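Local coordinates for topoisomerase I-like protein (Leishmania donovani, PDB 2B9S), which relaxes supercoiled DNA by transiently cutting and resealing one strand, as a heterodimeric type IB topoisomerase, at residues D[65-70]-D[106-111]; D[41-44]-D[49-52]. All coordinates share one frame; numbering follows the deposited sequence.

Contact 1. Residues D[65-70]-D[106-111]. With nucleotides of chain B.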
ATOM      1  N   VAL D  65      15.987 -11.587  18.230  1.00 26.60           N
ATOM      2  CA  VAL D  65      14.580 -11.571  18.628  1.00 26.99           C
ATOM      3  C   VAL D  65      13.662 -12.213  17.561  1.00 29.84           C
ATOM      4  O   VAL D  65      12.539 -12.680  17.860  1.00 28.37           O
ATOM      5  CB  VAL D  65      14.259 -10.080  18.884  1.00 29.32           C
ATOM      6  CG1 VAL D  65      12.951  -9.614  18.281  1.00 30.25           C
ATOM      7  CG2 VAL D  65      14.435  -9.704  20.366  1.00 28.69           C
ATOM      8  N   MET D  66      14.172 -12.278  16.325  1.00 29.79           N
ATOM      9  CA  MET D  66      13.437 -12.844  15.183  1.00 29.77           C
ATOM     10  C   MET D  66      13.674 -14.337  14.951  1.00 28.77           C
ATOM     11  O   MET D  66      13.315 -14.841  13.898  1.00 28.30           O
ATOM     12  CB  MET D  66      13.766 -12.066  13.903  1.00 27.63           C
ATOM     13  CG  MET D  66      13.149 -10.678  13.870  1.00 28.05           C
ATOM     14  SD  MET D  66      13.403  -9.847  12.287  1.00 30.86           S
ATOM     15  CE  MET D  66      12.352 -10.848  11.196  1.00 25.79           C
ATOM     16  N   LYS D  67      14.250 -15.027  15.943  1.00 30.37           N
ATOM     17  CA  LYS D  67      14.631 -16.456  15.866  1.00 31.18           C
ATOM     18  C   LYS D  67      13.556 -17.436  15.337  1.00 31.45           C
ATOM     19  O   LYS D  67      13.874 -18.386  14.642  1.00 29.38           O
ATOM     20  CB  LYS D  67      15.118 -16.943  17.235  1.00 31.65           C
ATOM     21  CG  LYS D  67      15.808 -18.293  17.213  1.00 32.54           C
ATOM     22  CD  LYS D  67      15.936 -18.850  18.608  1.00 34.45           C
ATOM     23  CE  LYS D  67      16.736 -20.162  18.622  1.00 35.72           C
ATOM     24  NZ  LYS D  67      16.806 -20.722  20.019  1.00 36.19           N
ATOM     25  N   GLU D  68      12.296 -17.204  15.675  1.00 31.48           N
ATOM     26  CA  GLU D  68      11.231 -18.122  15.279  1.00 32.42           C
ATOM     27  C   GLU D  68      10.523 -17.712  13.962  1.00 32.08           C
ATOM     28  O   GLU D  68       9.624 -18.402  13.480  1.00 31.41           O
ATOM     29  CB  GLU D  68      10.234 -18.317  16.455  1.00 31.85           C
ATOM     30  N   HIS D  69      10.968 -16.602  13.372  1.00 32.50           N
ATOM     31  CA  HIS D  69      10.386 -16.087  12.141  1.00 30.78           C
ATOM     32  C   HIS D  69      11.055 -16.720  10.931  1.00 31.14           C
ATOM     33  O   HIS D  69      12.254 -16.984  10.971  1.00 31.73           O
ATOM     34  CB  HIS D  69      10.532 -14.566  12.055  1.00 29.04           C
ATOM     35  CG  HIS D  69       9.493 -13.934  11.188  1.00 27.36           C
ATOM     36  ND1 HIS D  69       9.556 -13.965   9.813  1.00 25.49           N
ATOM     37  CD2 HIS D  69       8.330 -13.313  11.502  1.00 27.15           C
ATOM     38  CE1 HIS D  69       8.475 -13.390   9.315  1.00 26.97           C
ATOM     39  NE2 HIS D  69       7.721 -12.974  10.320  1.00 26.19           N
ATOM     40  N   ASP D  70      10.287 -16.939   9.862  1.00 32.07           N
ATOM     41  CA  ASP D  70      10.810 -17.468   8.577  1.00 33.34           C
ATOM     42  C   ASP D  70      11.965 -16.657   7.992  1.00 30.99           C
ATOM     43  O   ASP D  70      12.863 -17.219   7.386  1.00 29.32           O
ATOM     44  CB  ASP D  70       9.700 -17.546   7.510  1.00 37.30           C
ATOM     45  CG  ASP D  70       8.654 -18.644   7.800  1.00 41.70           C
ATOM     46  OD1 ASP D  70       8.840 -19.460   8.732  1.00 41.88           O
ATOM     47  OD2 ASP D  70       7.628 -18.685   7.081  1.00 43.54           O
ATOM     48  N   PRO D 106      21.823 -15.801  24.600  1.00 27.17           N
ATOM     49  CA  PRO D 106      21.547 -14.981  25.799  1.00 25.50           C
ATOM     50  C   PRO D 106      20.581 -13.804  25.520  1.00 24.99           C
ATOM     51  O   PRO D 106      19.711 -13.511  26.340  1.00 25.59           O
ATOM     52  CB  PRO D 106      22.943 -14.483  26.217  1.00 25.39           C
ATOM     53  CG  PRO D 106      23.905 -15.468  25.614  1.00 25.62           C
ATOM     54  CD  PRO D 106      23.275 -15.888  24.319  1.00 25.81           C
ATOM     55  N   ILE D 107      20.713 -13.142  24.371  1.00 26.09           N
ATOM     56  CA  ILE D 107      19.801 -12.051  24.057  1.00 25.16           C
ATOM     57  C   ILE D 107      18.390 -12.571  23.760  1.00 27.47           C
ATOM     58  O   ILE D 107      17.407 -12.003  24.243  1.00 28.25           O
ATOM     59  CB  ILE D 107      20.297 -11.166  22.906  1.00 24.34           C
ATOM     60  CG1 ILE D 107      21.600 -10.448  23.313  1.00 23.81           C
ATOM     61  CG2 ILE D 107      19.156 -10.218  22.466  1.00 22.74           C
ATOM     62  CD1 ILE D 107      22.268  -9.656  22.182  1.00 21.69           C
ATOM     63  N   TYR D 108      18.285 -13.641  22.967  1.00 27.75           N
ATOM     64  CA  TYR D 108      16.987 -14.276  22.729  1.00 28.49           C
ATOM     65  C   TYR D 108      16.262 -14.609  24.023  1.00 28.20           C
ATOM     66  O   TYR D 108      15.082 -14.315  24.179  1.00 29.39           O
ATOM     67  CB  TYR D 108      17.131 -15.562  21.918  1.00 29.65           C
ATOM     68  CG  TYR D 108      15.784 -16.175  21.586  1.00 30.84           C
ATOM     69  CD1 TYR D 108      15.429 -17.429  22.067  1.00 31.16           C
ATOM     70  CD2 TYR D 108      14.860 -15.481  20.799  1.00 31.54           C
ATOM     71  CE1 TYR D 108      14.197 -17.990  21.753  1.00 31.35           C
ATOM     72  CE2 TYR D 108      13.628 -16.018  20.486  1.00 31.39           C
ATOM     73  CZ  TYR D 108      13.299 -17.282  20.959  1.00 32.29           C
ATOM     74  OH  TYR D 108      12.059 -17.827  20.651  1.00 31.66           O
ATOM     75  N   GLN D 109      16.973 -15.266  24.934  1.00 29.01           N
ATOM     76  CA  GLN D 109      16.407 -15.639  26.229  1.00 29.13           C
ATOM     77  C   GLN D 109      15.994 -14.428  27.053  1.00 29.29           C
ATOM     78  O   GLN D 109      14.925 -14.445  27.661  1.00 31.62           O
ATOM     79  CB  GLN D 109      17.379 -16.542  26.993  1.00 30.14           C
ATOM     80  CG  GLN D 109      17.602 -17.900  26.301  1.00 30.77           C
ATOM     81  CD  GLN D 109      16.309 -18.674  26.114  1.00 32.17           C
ATOM     82  OE1 GLN D 109      15.370 -18.550  26.909  1.00 31.39           O
ATOM     83  NE2 GLN D 109      16.251 -19.474  25.059  1.00 32.96           N
ATOM     84  N   TRP D 110      16.821 -13.376  27.055  1.00 29.88           N
ATOM     85  CA  TRP D 110      16.447 -12.070  27.646  1.00 31.36           C
ATOM     86  C   TRP D 110      15.110 -11.584  27.086  1.00 30.73           C
ATOM     87  O   TRP D 110      14.229 -11.186  27.831  1.00 33.00           O
ATOM     88  CB  TRP D 110      17.543 -11.021  27.388  1.00 33.16           C
ATOM     89  CG  TRP D 110      17.152  -9.610  27.780  1.00 34.65           C
ATOM     90  CD1 TRP D 110      17.254  -9.042  29.033  1.00 35.08           C
ATOM     91  CD2 TRP D 110      16.587  -8.594  26.930  1.00 34.35           C
ATOM     92  NE1 TRP D 110      16.800  -7.747  29.004  1.00 35.75           N
ATOM     93  CE2 TRP D 110      16.382  -7.443  27.734  1.00 34.67           C
ATOM     94  CE3 TRP D 110      16.242  -8.544  25.571  1.00 33.90           C
ATOM     95  CZ2 TRP D 110      15.847  -6.248  27.224  1.00 33.83           C
ATOM     96  CZ3 TRP D 110      15.710  -7.359  25.065  1.00 34.98           C
ATOM     97  CH2 TRP D 110      15.503  -6.226  25.901  1.00 33.57           C
ATOM     98  N   HIS D 111      14.967 -11.631  25.764  1.00 30.82           N
ATOM     99  CA  HIS D 111      13.737 -11.211  25.090  1.00 31.86           C
ATOM    100  C   HIS D 111      12.487 -12.017  25.520  1.00 33.46           C
ATOM    101  O   HIS D 111      11.387 -11.457  25.620  1.00 33.02           O
ATOM    102  CB  HIS D 111      13.947 -11.231  23.559  1.00 30.53           C
ATOM    103  CG  HIS D 111      12.702 -11.521  22.770  1.00 30.88           C
ATOM    104  ND1 HIS D 111      11.727 -10.573  22.535  1.00 30.35           N
ATOM    105  CD2 HIS D 111      12.274 -12.658  22.171  1.00 28.80           C
ATOM    106  CE1 HIS D 111      10.755 -11.114  21.823  1.00 30.37           C
ATOM    107  NE2 HIS D 111      11.061 -12.379  21.597  1.00 30.84           N
TER
ATOM    108  P    DA B   4       4.102 -11.760   9.268  1.00 31.16           P
ATOM    109  OP1  DA B   4       5.574 -11.663   9.354  1.00 30.22           O
ATOM    110  OP2  DA B   4       3.481 -13.097   9.176  1.00 31.75           O
ATOM    111  O5'  DA B   4       3.431 -10.923  10.454  1.00 30.61           O
ATOM    112  C5'  DA B   4       3.991  -9.672  10.853  1.00 30.43           C
ATOM    113  C4'  DA B   4       3.114  -9.012  11.904  1.00 31.85           C
ATOM    114  O4'  DA B   4       1.825  -8.623  11.398  1.00 30.00           O
ATOM    115  C3'  DA B   4       2.774  -9.869  13.117  1.00 33.86           C
ATOM    116  O3'  DA B   4       3.257  -9.096  14.158  1.00 37.86           O
ATOM    117  C2'  DA B   4       1.248  -9.992  13.154  1.00 30.65           C
ATOM    118  C1'  DA B   4       0.848  -8.733  12.410  1.00 27.09           C
ATOM    119  N9   DA B   4      -0.437  -8.799  11.717  1.00 25.97           N
ATOM    120  C8   DA B   4      -0.896  -9.847  10.974  1.00 23.36           C
ATOM    121  N7   DA B   4      -2.076  -9.614  10.436  1.00 26.07           N
ATOM    122  C5   DA B   4      -2.406  -8.334  10.865  1.00 24.73           C
ATOM    123  C6   DA B   4      -3.528  -7.519  10.642  1.00 24.10           C
ATOM    124  N6   DA B   4      -4.566  -7.907   9.899  1.00 24.80           N
ATOM    125  N1   DA B   4      -3.546  -6.295  11.202  1.00 24.18           N
ATOM    126  C2   DA B   4      -2.500  -5.910  11.953  1.00 24.67           C
ATOM    127  N3   DA B   4      -1.382  -6.596  12.230  1.00 25.25           N
ATOM    128  C4   DA B   4      -1.400  -7.812  11.658  1.00 24.35           C
TER

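Contact 2. Residues D[41-44]-D[49-52]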
ATOM      1  N   ILE D  41      23.406  -7.437  27.785  1.00 25.05           N
ATOM      2  CA  ILE D  41      23.577  -8.885  27.571  1.00 24.57           C
ATOM      3  C   ILE D  41      24.569  -9.152  26.421  1.00 23.33           C
ATOM      4  O   ILE D  41      24.377  -8.671  25.314  1.00 24.07           O
ATOM      5  CB  ILE D  41      22.213  -9.624  27.322  1.00 25.91           C
ATOM      6  CG1 ILE D  41      21.174  -9.306  28.410  1.00 25.01           C
ATOM      7  CG2 ILE D  41      22.404 -11.157  27.240  1.00 23.33           C
ATOM      8  CD1 ILE D  41      21.626  -9.615  29.853  1.00 27.37           C
ATOM      9  N   PRO D  42      25.615  -9.924  26.659  1.00 25.52           N
ATOM     10  CA  PRO D  42      26.545 -10.258  25.579  1.00 25.93           C
ATOM     11  C   PRO D  42      26.006 -11.285  24.581  1.00 26.56           C
ATOM     12  O   PRO D  42      25.037 -11.967  24.853  1.00 25.04           O
ATOM     13  CB  PRO D  42      27.734 -10.828  26.324  1.00 25.09           C
ATOM     14  CG  PRO D  42      27.147 -11.447  27.497  1.00 27.08           C
ATOM     15  CD  PRO D  42      25.962 -10.634  27.894  1.00 25.56           C
ATOM     16  N   ILE D  43      26.652 -11.386  23.429  1.00 26.85           N
ATOM     17  CA  ILE D  43      26.639 -12.612  22.655  1.00 27.81           C
ATOM     18  C   ILE D  43      27.934 -13.398  22.781  1.00 28.52           C
ATOM     19  O   ILE D  43      28.884 -12.947  23.385  1.00 28.06           O
ATOM     20  CB  ILE D  43      26.298 -12.347  21.178  1.00 27.77           C
ATOM     21  CG1 ILE D  43      27.450 -11.675  20.448  1.00 28.02           C
ATOM     22  CG2 ILE D  43      25.034 -11.578  21.042  1.00 27.83           C
ATOM     23  CD1 ILE D  43      27.645 -12.162  19.063  1.00 30.58           C
ATOM     24  N   PHE D  44      27.949 -14.590  22.215  1.00 28.09           N
ATOM     25  CA  PHE D  44      29.149 -15.391  22.176  1.00 26.22           C
ATOM     26  C   PHE D  44      29.583 -15.627  20.742  1.00 27.68           C
ATOM     27  O   PHE D  44      28.831 -16.139  19.947  1.00 30.75           O
ATOM     28  CB  PHE D  44      28.940 -16.706  22.925  1.00 25.15           C
ATOM     29  CG  PHE D  44      28.895 -16.559  24.420  1.00 23.62           C
ATOM     30  CD1 PHE D  44      27.776 -16.079  25.049  1.00 23.16           C
ATOM     31  CD2 PHE D  44      29.976 -16.903  25.193  1.00 24.03           C
ATOM     32  CE1 PHE D  44      27.748 -15.941  26.397  1.00 24.18           C
ATOM     33  CE2 PHE D  44      29.942 -16.764  26.542  1.00 22.61           C
ATOM     34  CZ  PHE D  44      28.831 -16.284  27.146  1.00 24.02           C
ATOM     35  N   GLU D  49      32.819 -14.966  24.926  1.00 26.87           N
ATOM     36  CA  GLU D  49      31.911 -13.849  25.209  1.00 26.74           C
ATOM     37  C   GLU D  49      32.322 -12.599  24.442  1.00 25.86           C
ATOM     38  O   GLU D  49      33.516 -12.296  24.330  1.00 25.01           O
ATOM     39  CB  GLU D  49      31.861 -13.572  26.714  1.00 26.52           C
ATOM     40  CG  GLU D  49      31.038 -12.382  27.130  1.00 29.03           C
ATOM     41  CD  GLU D  49      31.276 -12.000  28.577  1.00 31.02           C
ATOM     42  OE1 GLU D  49      31.983 -12.757  29.278  1.00 33.32           O
ATOM     43  OE2 GLU D  49      30.758 -10.953  29.024  1.00 31.89           O
ATOM     44  N   PHE D  50      31.325 -11.878  23.924  1.00 24.94           N
ATOM     45  CA  PHE D  50      31.553 -10.650  23.166  1.00 24.75           C
ATOM     46  C   PHE D  50      30.621  -9.526  23.622  1.00 25.46           C
ATOM     47  O   PHE D  50      29.394  -9.681  23.661  1.00 26.46           O
ATOM     48  CB  PHE D  50      31.432 -10.929  21.665  1.00 25.60           C
ATOM     49  CG  PHE D  50      31.631  -9.713  20.784  1.00 26.87           C
ATOM     50  CD1 PHE D  50      30.541  -9.109  20.158  1.00 25.65           C
ATOM     51  CD2 PHE D  50      32.902  -9.191  20.559  1.00 25.60           C
ATOM     52  CE1 PHE D  50      30.712  -8.003  19.336  1.00 25.08           C
ATOM     53  CE2 PHE D  50      33.079  -8.099  19.727  1.00 26.51           C
ATOM     54  CZ  PHE D  50      31.963  -7.506  19.107  1.00 25.59           C
ATOM     55  N   LYS D  51      31.231  -8.410  24.006  1.00 25.93           N
ATOM     56  CA  LYS D  51      30.517  -7.225  24.473  1.00 26.96           C
ATOM     57  C   LYS D  51      30.341  -6.227  23.336  1.00 26.43           C
ATOM     58  O   LYS D  51      31.190  -6.129  22.432  1.00 25.23           O
ATOM     59  CB  LYS D  51      31.260  -6.560  25.636  1.00 27.11           C
ATOM     60  CG  LYS D  51      31.342  -7.426  26.893  1.00 27.78           C
ATOM     61  CD  LYS D  51      31.871  -6.614  28.060  1.00 28.74           C
ATOM     62  CE  LYS D  51      32.205  -7.482  29.267  1.00 31.75           C
ATOM     63  NZ  LYS D  51      33.015  -6.707  30.251  1.00 33.98           N
ATOM     64  N   MET D  52      29.245  -5.478  23.412  1.00 25.60           N
ATOM     65  CA  MET D  52      28.849  -4.553  22.368  1.00 25.66           C
ATOM     66  C   MET D  52      28.540  -3.156  22.896  1.00 26.83           C
ATOM     67  O   MET D  52      28.005  -2.988  24.003  1.00 24.05           O
ATOM     68  CB  MET D  52      27.606  -5.105  21.655  1.00 26.50           C
ATOM     69  CG  MET D  52      27.893  -6.307  20.763  1.00 24.69           C
ATOM     70  SD  MET D  52      26.409  -7.142  20.180  1.00 25.11           S
ATOM     71  CE  MET D  52      25.648  -7.777  21.651  1.00 21.53           C
TER

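Contact 1. Residues D[65-70]-D[106-111]
The Tyr108 ring carries the side chain of Lys67 across one face, the two crossing at about a right angle. Lys67 CD sits nearly over the ring centre, 3.7 Å from the Tyr108 centroid and 11° off the normal, a CH-pi contact, while Lys67 CB rests 3.7 Å from Tyr108 CE2. At the edge of the same ring, near its plane, comes the carbonyl oxygen of Val65. The second ring, His111, takes the methyl CG2 of Val65 over one face, with CG2 3.5 Å from His111 CG and displaced toward the CB side of the ring. Tyr108 and His111 both leave the helix on the loop side, and CG of Tyr108 lies anti to the backbone N (chi1 -176°), which lays the ring against Lys67. The lysine chain, extended throughout, runs on past the tyrosine to put NZ in a salt bridge with Glu105, so its methylenes pack on the ring while its charge is met at the helix start.

Met66 to His69 form a type I beta turn, closed by His69 N to Met66 O at 3.0 Å. Beyond it, His69 NE2 donates a hydrogen bond of 2.7 Å to OP1 of DA4 of chain B, which lies at the ring edge; ND1 of the same histidine is hydrogen-bonded to Tyr71 N, fixing the ring's rotation. This contact from a side chain to a phosphate of the DNA backbone fits the DNA-binding fragment of a eukaryotic topoisomerase I. The loop links helices 54-64 and 75-89 and lies against helix 105-119, whose Ile107 packs on helix 54-64 and on strand 43-45.

Contact 2. Residues D[41-44]-D[49-52]
Ile43 and Phe50 face each other as an antiparallel hydrogen-bonded pair, and the packing is close around them. Phe50 N reaches Ile43 O at 2.7 Å, nearly in line with the carbonyl (C=O...N 161°), whereas the return bond, Ile43 N to Phe50 O, is weak at 3.2 Å and 132°. Their side chains lie side by side and point the same way, so that Ile43 CG1 meets the edge of the Phe50 ring, 4.0 Å from CD1. Ile43 CG1 stands between the backbone N and the carbonyl carbon (chi1 72°), leaving CG2 on the flank where Met52 arrives; the bend at chi3 of Met52 brings its CE to 3.9 Å from Ile43 CG2. Trp85 and Ile107 touch both Ile43 and Met52, and Leu89 and Pro95 lie against Phe50, which makes this the buried side.

The two segments belong to a beta hairpin of strands 43-45 and 48-50. Strand 43-45 also pairs antiparallel with 102-103 through backbone hydrogen bonds between Phe44 and Asp103, so it is the middle strand of a small three-stranded sheet.

On the opposite face, Phe44 and Glu49 form a non-hydrogen-bonded pair that is more open to solvent, though its atoms meet just as closely. The Phe44 ring folds back over the neighbouring strand: Glu49 CA makes a CH-pi contact over its face, 4.0 Å from the centroid, and Glu49 CB touches Phe44 CE2 at 3.7 Å. From there the extended glutamate chain passes obliquely by Pro42, its CG 3.7 Å from Pro42 CB, and its carboxylate end runs on along the proline ring. Pro42 CB also presses to 3.3 Å from Phe50 O.

From the N terminus the chain first forms contact 2, where 41-44 turns back through the short hairpin onto 49-52. It then runs through helix 54-64 into loop 65-70, passes helix 75-89 and strand 102-103, and closes contact 1 when helix 105-119 brings 106-111 against that loop. The two closures follow in series, neither enclosing nor crossing the other. Their centres are 15 Å apart, and they meet directly: Pro106 CB lies 3.5 Å from Ile41 CG2, and Ile107 CD1 is 3.6 Å from Ile43 CG2. Helix 105-119 thus touches both the hairpin and the DNA-facing loop within the DNA-binding fragment.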